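Local coordinates for envelope glycoprotein (PDB 5XEA) that probably attaches the virus to a host-cell receptor and later induces fusion of the virion with the host membrane, at residues Q38-T43 with D193-Q198; L42-R47 with F187-K192; P75-L80 with G177-W182. All blocks are in the same frame, centred on the assembly; numbering follows the deposited sequence.

Interaction 1. Residues Q38-T43 with D193-Q198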
# COMPACT_ATOMS: atom_id res chain seq x y z
N GLN B 38 -16.08 -13.56 7.44
CA GLN B 38 -15.06 -13.06 6.52
C GLN B 38 -13.77 -13.88 6.54
O GLN B 38 -12.74 -13.40 6.05
CB GLN B 38 -14.76 -11.59 6.83
CG GLN B 38 -16.01 -10.71 6.90
CD GLN B 38 -15.94 -9.52 5.96
OE1 GLN B 38 -16.58 -9.51 4.91
NE2 GLN B 38 -15.16 -8.51 6.34
N ASN B 39 -13.80 -15.11 7.07
CA ASN B 39 -12.62 -15.97 7.09
C ASN B 39 -13.02 -17.42 6.83
O ASN B 39 -14.06 -17.88 7.30
CB ASN B 39 -11.89 -15.88 8.44
CG ASN B 39 -11.19 -14.55 8.64
OD1 ASN B 39 -10.55 -14.02 7.73
ND2 ASN B 39 -11.31 -13.99 9.85
N GLU B 40 -12.18 -18.12 6.05
CA GLU B 40 -12.14 -19.57 6.03
C GLU B 40 -11.26 -20.07 7.17
O GLU B 40 -10.50 -19.31 7.77
CB GLU B 40 -11.58 -20.11 4.73
CG GLU B 40 -12.18 -19.53 3.49
CD GLU B 40 -11.65 -20.20 2.25
OE1 GLU B 40 -10.49 -19.95 1.88
OE2 GLU B 40 -12.39 -21.01 1.66
N LEU B 41 -11.37 -21.36 7.47
CA LEU B 41 -10.52 -21.99 8.46
C LEU B 41 -9.50 -22.86 7.74
O LEU B 41 -9.86 -23.83 7.07
CB LEU B 41 -11.31 -22.84 9.45
CG LEU B 41 -10.43 -23.27 10.62
CD1 LEU B 41 -10.18 -22.08 11.55
CD2 LEU B 41 -11.02 -24.45 11.38
N LEU B 42 -8.23 -22.49 7.85
CA LEU B 42 -7.15 -23.27 7.27
C LEU B 42 -6.55 -24.12 8.37
O LEU B 42 -6.02 -23.60 9.35
CB LEU B 42 -6.09 -22.37 6.63
CG LEU B 42 -4.76 -23.08 6.34
CD1 LEU B 42 -4.91 -24.10 5.21
CD2 LEU B 42 -3.69 -22.06 6.01
N THR B 43 -6.67 -25.43 8.22
CA THR B 43 -5.94 -26.37 9.06
C THR B 43 -4.80 -26.94 8.23
O THR B 43 -5.03 -27.50 7.15
CB THR B 43 -6.84 -27.48 9.59
OG1 THR B 43 -7.89 -26.90 10.37
CG2 THR B 43 -6.04 -28.44 10.47
N ASP B 193 -15.13 -23.92 5.31
CA ASP B 193 -15.99 -22.73 5.38
C ASP B 193 -17.08 -22.96 6.42
O ASP B 193 -17.96 -23.81 6.23
CB ASP B 193 -16.62 -22.42 4.02
CG ASP B 193 -15.58 -22.17 2.96
OD1 ASP B 193 -14.49 -21.69 3.32
OD2 ASP B 193 -15.86 -22.45 1.78
N ASN B 194 -17.00 -22.24 7.53
CA ASN B 194 -18.04 -22.25 8.56
C ASN B 194 -18.95 -21.03 8.39
O ASN B 194 -19.11 -20.19 9.28
CB ASN B 194 -17.41 -22.32 9.94
CG ASN B 194 -16.57 -23.58 10.15
OD1 ASN B 194 -16.99 -24.69 9.82
ND2 ASN B 194 -15.36 -23.40 10.69
N PHE B 195 -19.54 -20.94 7.21
CA PHE B 195 -20.43 -19.84 6.85
C PHE B 195 -21.25 -20.28 5.65
O PHE B 195 -20.95 -21.29 5.00
CB PHE B 195 -19.65 -18.55 6.53
CG PHE B 195 -18.62 -18.69 5.42
CD1 PHE B 195 -19.00 -18.72 4.08
CD2 PHE B 195 -17.26 -18.74 5.73
CE1 PHE B 195 -18.05 -18.84 3.08
CE2 PHE B 195 -16.30 -18.86 4.73
CZ PHE B 195 -16.69 -18.91 3.40
N GLU B 196 -22.28 -19.50 5.35
CA GLU B 196 -23.11 -19.74 4.18
C GLU B 196 -23.12 -18.51 3.29
O GLU B 196 -22.96 -17.38 3.76
CB GLU B 196 -24.53 -20.12 4.58
CG GLU B 196 -24.64 -21.51 5.17
CD GLU B 196 -25.66 -21.59 6.28
OE1 GLU B 196 -25.71 -20.66 7.11
OE2 GLU B 196 -26.42 -22.58 6.32
N ILE B 197 -23.29 -18.74 2.00
CA ILE B 197 -23.46 -17.66 1.04
C ILE B 197 -24.93 -17.27 1.05
O ILE B 197 -25.81 -18.12 0.86
CB ILE B 197 -22.99 -18.07 -0.36
CG1 ILE B 197 -21.47 -18.21 -0.38
CG2 ILE B 197 -23.45 -17.06 -1.39
CD1 ILE B 197 -20.91 -18.71 -1.70
N GLN B 198 -25.20 -15.99 1.29
CA GLN B 198 -26.54 -15.45 1.43
C GLN B 198 -26.87 -14.57 0.23
O GLN B 198 -26.04 -13.76 -0.20
CB GLN B 198 -26.66 -14.64 2.72
CG GLN B 198 -25.97 -15.32 3.89
CD GLN B 198 -26.04 -14.53 5.17
OE1 GLN B 198 -25.46 -13.45 5.28
NE2 GLN B 198 -26.76 -15.06 6.15

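Interaction 2. Residues L42-R47 with F187-K192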
# COMPACT_ATOMS: atom_id res chain seq x y z
N LEU B 42 -8.23 -22.49 7.85
CA LEU B 42 -7.15 -23.27 7.27
C LEU B 42 -6.55 -24.12 8.37
O LEU B 42 -6.02 -23.60 9.35
CB LEU B 42 -6.09 -22.37 6.63
CG LEU B 42 -4.76 -23.08 6.34
CD1 LEU B 42 -4.91 -24.10 5.21
CD2 LEU B 42 -3.69 -22.06 6.01
N THR B 43 -6.67 -25.43 8.22
CA THR B 43 -5.94 -26.37 9.06
C THR B 43 -4.80 -26.94 8.23
O THR B 43 -5.03 -27.50 7.15
CB THR B 43 -6.84 -27.48 9.59
OG1 THR B 43 -7.89 -26.90 10.37
CG2 THR B 43 -6.04 -28.44 10.47
N ALA B 44 -3.57 -26.77 8.71
CA ALA B 44 -2.40 -27.25 8.00
C ALA B 44 -1.52 -28.05 8.96
O ALA B 44 -1.21 -27.58 10.05
CB ALA B 44 -1.60 -26.11 7.37
N GLY B 45 -1.13 -29.24 8.54
CA GLY B 45 -0.29 -30.09 9.36
C GLY B 45 0.83 -30.72 8.57
O GLY B 45 0.70 -30.99 7.37
N TYR B 46 1.95 -30.96 9.26
CA TYR B 46 3.12 -31.59 8.66
C TYR B 46 3.64 -32.68 9.57
O TYR B 46 3.46 -32.63 10.79
CB TYR B 46 4.24 -30.57 8.35
CG TYR B 46 4.89 -29.92 9.56
CD1 TYR B 46 6.03 -30.47 10.14
CD2 TYR B 46 4.36 -28.76 10.11
CE1 TYR B 46 6.61 -29.89 11.25
CE2 TYR B 46 4.94 -28.17 11.22
CZ TYR B 46 6.06 -28.73 11.79
OH TYR B 46 6.63 -28.12 12.89
N ARG B 47 4.30 -33.66 8.97
CA ARG B 47 4.94 -34.74 9.71
C ARG B 47 6.01 -35.36 8.82
O ARG B 47 5.74 -35.69 7.66
CB ARG B 47 3.92 -35.79 10.14
CG ARG B 47 4.52 -37.03 10.84
CD ARG B 47 3.38 -37.85 11.42
NE ARG B 47 2.49 -38.31 10.36
CZ ARG B 47 1.30 -38.85 10.55
NH1 ARG B 47 0.83 -39.02 11.78
NH2 ARG B 47 0.58 -39.23 9.50
N PHE B 187 3.31 -31.68 4.11
CA PHE B 187 2.13 -30.97 4.57
C PHE B 187 0.86 -31.57 3.97
O PHE B 187 0.83 -32.00 2.82
CB PHE B 187 2.20 -29.48 4.20
CG PHE B 187 2.66 -28.58 5.32
CD1 PHE B 187 1.76 -28.03 6.20
CD2 PHE B 187 4.01 -28.31 5.50
CE1 PHE B 187 2.18 -27.20 7.24
CE2 PHE B 187 4.44 -27.50 6.54
CZ PHE B 187 3.53 -26.94 7.41
N SER B 188 -0.20 -31.56 4.77
CA SER B 188 -1.55 -31.59 4.24
C SER B 188 -2.30 -30.34 4.69
O SER B 188 -1.99 -29.75 5.73
CB SER B 188 -2.30 -32.86 4.68
OG SER B 188 -1.64 -34.02 4.19
N TYR B 189 -3.29 -29.95 3.89
CA TYR B 189 -4.05 -28.72 4.10
C TYR B 189 -5.54 -29.02 4.03
O TYR B 189 -6.01 -29.69 3.10
CB TYR B 189 -3.72 -27.66 3.06
CG TYR B 189 -2.25 -27.36 2.90
CD1 TYR B 189 -1.67 -26.29 3.55
CD2 TYR B 189 -1.46 -28.15 2.09
CE1 TYR B 189 -0.31 -26.00 3.40
CE2 TYR B 189 -0.09 -27.88 1.93
CZ TYR B 189 0.47 -26.80 2.59
OH TYR B 189 1.81 -26.55 2.43
N LEU B 190 -6.28 -28.49 4.99
CA LEU B 190 -7.74 -28.56 4.98
C LEU B 190 -8.30 -27.14 5.10
O LEU B 190 -8.01 -26.44 6.08
CB LEU B 190 -8.26 -29.45 6.12
CG LEU B 190 -9.78 -29.61 6.25
CD1 LEU B 190 -10.40 -30.25 5.01
CD2 LEU B 190 -10.08 -30.43 7.49
N VAL B 191 -9.06 -26.70 4.10
CA VAL B 191 -9.73 -25.39 4.13
C VAL B 191 -11.22 -25.62 4.31
O VAL B 191 -11.86 -26.24 3.45
CB VAL B 191 -9.46 -24.57 2.86
CG1 VAL B 191 -10.17 -23.23 2.95
CG2 VAL B 191 -7.99 -24.33 2.66
N LYS B 192 -11.78 -25.10 5.41
CA LYS B 192 -13.17 -25.30 5.80
C LYS B 192 -13.91 -23.96 5.86
O LYS B 192 -13.41 -22.99 6.43
CB LYS B 192 -13.24 -26.02 7.15
CG LYS B 192 -14.63 -26.36 7.65
CD LYS B 192 -15.37 -27.29 6.70
CE LYS B 192 -16.89 -27.25 6.94
NZ LYS B 192 -17.23 -27.51 8.36
O HOH W 1 -9.80 -26.28 8.52

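Interaction 3. Residues P75-L80 with G177-W182. With NAG (2-acetamido-2-deoxy-beta-D-glucopyranose), chain E.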
# COMPACT_ATOMS: atom_id res chain seq x y z
N PRO B 75 -0.25 -35.90 7.16
CA PRO B 75 -1.47 -36.48 7.76
C PRO B 75 -2.56 -36.67 6.72
O PRO B 75 -2.70 -35.90 5.77
CB PRO B 75 -1.88 -35.46 8.83
CG PRO B 75 -1.25 -34.16 8.38
CD PRO B 75 0.01 -34.52 7.65
N SER B 76 -3.31 -37.75 6.89
CA SER B 76 -4.53 -37.97 6.14
C SER B 76 -5.58 -36.94 6.54
O SER B 76 -5.45 -36.23 7.55
CB SER B 76 -5.07 -39.37 6.42
OG SER B 76 -5.50 -39.43 7.77
N ARG B 77 -6.65 -36.86 5.75
CA ARG B 77 -7.71 -35.91 6.08
C ARG B 77 -8.29 -36.19 7.46
O ARG B 77 -8.47 -35.27 8.27
CB ARG B 77 -8.80 -35.96 5.01
CG ARG B 77 -9.95 -35.02 5.25
CD ARG B 77 -10.90 -35.10 4.09
NE ARG B 77 -11.95 -34.09 4.14
CZ ARG B 77 -12.55 -33.56 3.08
NH1 ARG B 77 -12.20 -33.95 1.87
NH2 ARG B 77 -13.48 -32.64 3.25
N ASP B 78 -8.57 -37.46 7.76
CA ASP B 78 -9.08 -37.82 9.08
C ASP B 78 -8.09 -37.46 10.19
O ASP B 78 -8.49 -36.96 11.25
CB ASP B 78 -9.39 -39.32 9.12
CG ASP B 78 -10.52 -39.70 8.18
OD1 ASP B 78 -11.43 -38.88 7.97
OD2 ASP B 78 -10.48 -40.83 7.65
N GLU B 79 -6.80 -37.74 9.97
CA GLU B 79 -5.79 -37.32 10.93
C GLU B 79 -5.81 -35.81 11.11
O GLU B 79 -5.85 -35.30 12.23
CB GLU B 79 -4.39 -37.78 10.47
CG GLU B 79 -4.09 -39.26 10.70
CD GLU B 79 -2.64 -39.63 10.38
OE1 GLU B 79 -2.28 -39.70 9.18
OE2 GLU B 79 -1.87 -39.83 11.33
N LEU B 80 -5.79 -35.08 9.99
CA LEU B 80 -5.74 -33.62 10.06
C LEU B 80 -6.91 -33.07 10.87
O LEU B 80 -6.73 -32.20 11.74
CB LEU B 80 -5.74 -33.03 8.65
CG LEU B 80 -5.24 -31.59 8.53
CD1 LEU B 80 -4.04 -31.40 9.41
CD2 LEU B 80 -4.90 -31.28 7.09
N GLY B 177 -19.92 -25.46 0.85
CA GLY B 177 -20.06 -26.74 1.52
C GLY B 177 -19.02 -27.78 1.17
O GLY B 177 -18.95 -28.81 1.84
N GLU B 178 -18.21 -27.53 0.14
CA GLU B 178 -17.14 -28.45 -0.25
C GLU B 178 -15.84 -28.03 0.42
O GLU B 178 -15.23 -27.04 -0.00
CB GLU B 178 -16.95 -28.46 -1.77
CG GLU B 178 -18.12 -28.98 -2.58
CD GLU B 178 -17.89 -28.87 -4.08
OE1 GLU B 178 -17.19 -27.93 -4.52
OE2 GLU B 178 -18.41 -29.73 -4.83
N PRO B 179 -15.38 -28.73 1.45
CA PRO B 179 -14.07 -28.41 2.02
C PRO B 179 -12.97 -28.78 1.04
O PRO B 179 -13.11 -29.69 0.23
CB PRO B 179 -14.00 -29.27 3.29
CG PRO B 179 -15.35 -29.95 3.41
CD PRO B 179 -15.95 -29.95 2.04
N LEU B 180 -11.86 -28.05 1.11
CA LEU B 180 -10.69 -28.37 0.29
C LEU B 180 -9.70 -29.18 1.12
O LEU B 180 -9.43 -28.83 2.27
CB LEU B 180 -10.00 -27.11 -0.23
CG LEU B 180 -10.70 -26.10 -1.12
CD1 LEU B 180 -9.67 -25.02 -1.47
CD2 LEU B 180 -11.25 -26.78 -2.36
N PHE B 181 -9.16 -30.24 0.52
CA PHE B 181 -8.10 -31.02 1.15
C PHE B 181 -7.08 -31.40 0.10
O PHE B 181 -7.44 -31.95 -0.95
CB PHE B 181 -8.61 -32.29 1.83
CG PHE B 181 -7.50 -33.14 2.41
CD1 PHE B 181 -6.97 -32.84 3.66
CD2 PHE B 181 -6.98 -34.21 1.71
CE1 PHE B 181 -5.93 -33.61 4.20
CE2 PHE B 181 -5.94 -34.99 2.24
CZ PHE B 181 -5.42 -34.68 3.48
N TRP B 182 -5.81 -31.14 0.38
CA TRP B 182 -4.76 -31.62 -0.49
C TRP B 182 -3.49 -31.84 0.33
O TRP B 182 -3.33 -31.32 1.44
CB TRP B 182 -4.50 -30.67 -1.66
CG TRP B 182 -3.76 -29.41 -1.33
CD1 TRP B 182 -2.42 -29.18 -1.47
CD2 TRP B 182 -4.33 -28.18 -0.84
NE1 TRP B 182 -2.12 -27.90 -1.09
CE2 TRP B 182 -3.26 -27.26 -0.70
CE3 TRP B 182 -5.62 -27.77 -0.50
CZ2 TRP B 182 -3.45 -25.97 -0.23
CZ3 TRP B 182 -5.81 -26.48 -0.04
CH2 TRP B 182 -4.73 -25.60 0.10
C1 NAG E . -1.22 -28.14 -5.62
C2 NAG E . -2.48 -28.99 -5.70
C3 NAG E . -2.17 -30.43 -5.36
C4 NAG E . -1.30 -31.04 -6.44
C5 NAG E . -0.02 -30.21 -6.65
C6 NAG E . 0.23 -29.83 -8.09
C7 NAG E . -4.37 -27.50 -5.16
C8 NAG E . -5.35 -27.09 -4.11
N2 NAG E . -3.51 -28.47 -4.82
O3 NAG E . -3.39 -31.16 -5.25
O4 NAG E . -0.93 -32.37 -6.08
O5 NAG E . 0.02 -29.00 -5.87
O6 NAG E . -0.92 -30.01 -8.91
O7 NAG E . -4.34 -26.98 -6.27

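Interaction 1. Residues Q38-T43 with D193-Q198
The carboxylates of Glu40 and Asp193 lie side by side and point the same way, Glu40 OE2 2.8 Å from Asp193 OD1, with their planes 27° apart. Two acid oxygens so close would repel if both groups were ionised, so one of them probably holds a proton and donates it across the gap. Glu40 is well suited to the place, because its long chain, extended beyond CG, carries the acid over to the other segment while its CG still packs 3.2 Å from Asp193 OD1. The contact lies where strand 40-56, of the branched antiparallel sheet in this gp64-family glycoprotein, meets the turn that leads from strand 187-192 into strand 197-209. In that turn Phe195 brings the edge of its ring to the backbone, CE2 standing 3.5 Å from Asn39 O and, more loosely, 4.4 Å from Glu40 CG. Asp193 CB lies over one face of the ring, offset toward the rim; a flat apolar side chain suits this place, where Val162 and the nearly parallel ring of Phe151 also pack on it. Further out, Thr164 hydrogen-bonds Glu40 OE1 and His174 adds a weak bond to OE2.

Interaction 2. Residues L42-R47 with F187-K192
Tyr46 lays its CB over the centre of the Phe187 ring, 3.6 Å from the centroid and 14° off the ring normal, a CH-pi contact at one end of an antiparallel strand pair. The two aromatic side chains run alongside each other, pointing the same way, with Tyr46 CD2 3.4 Å from Phe187 CZ and the ring planes turned 41° apart. A chi1 of 66° places Tyr46 CG 3.9 Å from Phe187 CE2, and the tyrosine ring starts beside that of Phe187. Next along this face comes Ala44, whose methyl is small enough to fit between two aromatic neighbours: CB touches the edge of the Phe187 ring and lies 3.8 Å from Tyr189 CD1. Leu42 CD1 follows, at the edge of the Tyr189 ring and against Val191 CG2.

Between the strands, Thr43 and Leu190 exchange two nearly straight backbone hydrogen bonds, each of 2.7 Å from N to O, and Gly45 and Ser188 exchange another two. The face bearing Thr43 and Leu190, though buried too, has fewer side-chain contacts across the pair. Gly45 presents no side chain opposite Ser188, and beside Thr43 a water bridges the strands, paired with Thr43 OG1 and donating to Leu190 O at 3.0 Å. A hydroxyl suits this place, since it can share a water with the neighbouring carbonyl.

Helix 421-437 lies against the aromatic face through Trp423, Val426 and Ser429, whereas Leu80 and Leu81 of helix 77-86 touch Thr43, Ser188 and Leu190 on the other. Strand 40-56 is also paired with strand 133-156, and strand 187-192 with strand 180-184.

Interaction 3. Residues P75-L80 with G177-W182
Phe181 CG and Arg77 CG each stand anti to their own backbone N (chi1 177° in Phe181), which sets Arg77 CG near CD1 and CG of the Phe181 ring; the two side chains run past each other in opposite directions. Arg77 CB sits above the centre of the Phe181 ring, 3.7 Å from the centroid and 8° off the normal, in a CH-pi contact. The arginine chain stays extended from CG to NE and carries the guanidinium beyond the ring, over Phe181 CB, its plane tilted 24° from the ring plane. NH2 meets the ring of Pro179, with CG of the proline 3.3 Å away at the guanidinium edge. Arginine suits the position because its aliphatic part packs on an aromatic face while its charged end reaches the margin.

The tip of the phenylalanine comes up to the start of the helix: Phe181 CZ is 3.4 Å from Arg77 N, and Pro75 O lies in the plane of the ring at its edge. Leu80 brings CD2 to 3.9 Å from Phe181 CE1, also at the ring edge.

On strand 180-184, an N-acetylglucosamine of a glycan carried by the protein itself lies over one face of Trp182, the sugar's methyl C8 3.6 Å above the indole plane. Tyr189 stacks on Trp182.

Reciprocal bonds hold the helix start, Glu79 N to Ser76 OG at 3.1 Å and Ser76 N to Glu79 OE1 at 3.2 Å. They make a capping box, the classic N-terminal helix motif, here laid against strand 180-184, which pairs with strand 187-192.

In the fold
From the N terminus, strand 40-56 comes first and supplies one partner to both interaction 1 and interaction 2, which share Leu42 and Thr43. Helix 77-86 follows, and after about a hundred residues the chain returns at 177-182, where interaction 3 closes the innermost loop. It next runs along 187-192, closing interaction 2, and through 193-198, closing interaction 1, so the three loops lie one within another without crossing. Interaction 2 joins neighbouring strands of the branched sheet, interaction 3 fixes the helix to the strand beyond them, and interaction 1 lies where the chain departs toward the six-stranded sheet. A hydrogen bond between Ser188 OG and Pro75 O connects interactions 2 and 3.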